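Local coordinates for salt-tolerant glutaminase (Micrococcus luteus, PDB 3AGD), which probably hydrolyses L-glutamine to L-glutamate and ammonium as a homotetrameric member of the glutaminase family, at residues L43-P46 and T47-H51. Numbering follows the deposited sequence.
Sequences LATP and TGRLH
Thr-45 and Arg-49 face each other where the hairpin of strands 40-44 and 50-54 turns back. Thr-45 OG1 holds the turn from inside through two hydrogen bonds, to Arg-49 N and to Thr-47 OG1. The CB of Thr-45 lies 3.5 Å from OG1 of Thr-47. From there OG1, set between the backbone N and carbonyl carbon at chi1 60°, points into the turn: it accepts from Arg-49 N, 3.1 Å away, and is hydrogen-bonded to Thr-47 OG1 at 2.6 Å, the geometry leaving open which hydroxyl gives the proton. CG2 comes obliquely to the His-51 ring, 4.3 Å from its CD2.

The backbone closes the same turn. Thr-45 N gives a nearly straight bond to Arg-49 O (164° at the hydrogen), whereas Gly-48 N approaches Thr-45 O from above the carbonyl plane, a bent bond of 3.2 Å. With Pro-46 and Thr-47 at its centre, this is the type I turn plus G1 bulge of a 3:5 hairpin. Gly-48 has phi 114°, where a side chain would collide with the Thr-47 carbonyl oxygen. Beyond the turn, Leu-43 and His-51 form a hydrogen-bonded antiparallel pair, Leu-43 N to His-51 O measuring 2.7 Å. Between that pair and the turn, in a non-hydrogen-bonded pair, Ala-44 CB meets Leu-50 CD1 at 4.0 Å.

Arg-49 NH2 forms a salt bridge with Asp-349 of the second subunit, where Glu-341 bonds His-51 NE2 and Asp-345 bonds Thr-47 OG1. In the five-stranded antiparallel sheet, strand 50-54 is outermost within the chain, and strand 40-44 lies between it and strand 273-278; Leu-43 and His-51 pack on helix 4-16, Ala-44 and Leu-50 on helix 201-212.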
loop_
_atom_site.group_PDB
_atom_site.type_symbol
_atom_site.label_atom_id
_atom_site.label_comp_id
_atom_site.label_asym_id
_atom_site.label_seq_id
_atom_site.Cartn_x
_atom_site.Cartn_y
_atom_site.Cartn_z
ATOM N N LEU A 43 19.313 4.245 -0.056
ATOM C CA LEU A 43 17.903 4.547 -0.241
ATOM C C LEU A 43 17.781 5.511 -1.408
ATOM O O LEU A 43 18.481 6.516 -1.453
ATOM C CB LEU A 43 17.314 5.205 1.010
ATOM C CG LEU A 43 17.386 4.476 2.355
ATOM C CD1 LEU A 43 16.655 5.306 3.404
ATOM C CD2 LEU A 43 16.764 3.097 2.246
ATOM N N ALA A 44 16.904 5.190 -2.354
ATOM C CA ALA A 44 16.668 6.042 -3.513
ATOM C C ALA A 44 15.238 6.533 -3.387
ATOM O O ALA A 44 14.306 5.734 -3.344
ATOM C CB ALA A 44 16.845 5.255 -4.798
ATOM N N THR A 45 15.076 7.849 -3.322
ATOM C CA THR A 45 13.769 8.473 -3.167
ATOM C C THR A 45 13.162 8.931 -4.489
ATOM O O THR A 45 13.849 9.006 -5.509
ATOM C CB THR A 45 13.872 9.699 -2.255
ATOM O OG1 THR A 45 14.787 10.637 -2.833
ATOM C CG2 THR A 45 14.372 9.301 -0.880
ATOM N N PRO A 46 11.857 9.242 -4.488
ATOM C CA PRO A 46 11.209 9.698 -5.721
ATOM C C PRO A 46 11.742 11.081 -6.096
ATOM O O PRO A 46 11.801 11.441 -7.268
ATOM C CB PRO A 46 9.729 9.734 -5.344
ATOM C CG PRO A 46 9.625 8.708 -4.253
ATOM C CD PRO A 46 10.859 8.988 -3.438
ATOM N N THR A 47 12.136 11.848 -5.085
ATOM C CA THR A 47 12.666 13.187 -5.304
ATOM C C THR A 47 13.890 13.134 -6.217
ATOM O O THR A 47 14.128 14.048 -7.008
ATOM C CB THR A 47 13.058 13.856 -3.963
ATOM O OG1 THR A 47 14.041 13.059 -3.293
ATOM C CG2 THR A 47 11.840 13.999 -3.063
ATOM N N GLY A 48 14.654 12.053 -6.117
ATOM C CA GLY A 48 15.836 11.912 -6.944
ATOM C C GLY A 48 17.086 11.936 -6.096
ATOM O O GLY A 48 18.171 12.270 -6.573
ATOM N N ARG A 49 16.926 11.587 -4.826
ATOM C CA ARG A 49 18.040 11.563 -3.895
ATOM C C ARG A 49 18.492 10.135 -3.648
ATOM O O ARG A 49 17.715 9.189 -3.781
ATOM C CB ARG A 49 17.643 12.216 -2.567
ATOM C CG ARG A 49 17.179 13.654 -2.709
ATOM C CD ARG A 49 18.192 14.490 -3.485
ATOM N NE ARG A 49 17.654 15.803 -3.832
ATOM C CZ ARG A 49 17.583 16.833 -2.995
ATOM N NH1 ARG A 49 18.027 16.716 -1.749
ATOM N NH2 ARG A 49 17.048 17.976 -3.403
ATOM N N LEU A 50 19.758 9.996 -3.282
ATOM C CA LEU A 50 20.350 8.700 -3.012
ATOM C C LEU A 50 21.142 8.798 -1.710
ATOM O O LEU A 50 22.290 9.241 -1.697
ATOM C CB LEU A 50 21.266 8.311 -4.173
ATOM C CG LEU A 50 21.870 6.909 -4.195
ATOM C CD1 LEU A 50 20.765 5.861 -4.174
ATOM C CD2 LEU A 50 22.725 6.756 -5.447
ATOM N N HIS A 51 20.512 8.403 -0.609
ATOM C CA HIS A 51 21.159 8.444 0.695
ATOM C C HIS A 51 21.773 7.074 0.959
ATOM O O HIS A 51 21.072 6.063 0.909
ATOM C CB HIS A 51 20.130 8.768 1.788
ATOM C CG HIS A 51 19.262 9.950 1.475
ATOM N ND1 HIS A 51 19.775 11.190 1.158
ATOM C CD2 HIS A 51 17.914 10.082 1.438
ATOM C CE1 HIS A 51 18.782 12.034 0.939
ATOM N NE2 HIS A 51 17.642 11.387 1.103
#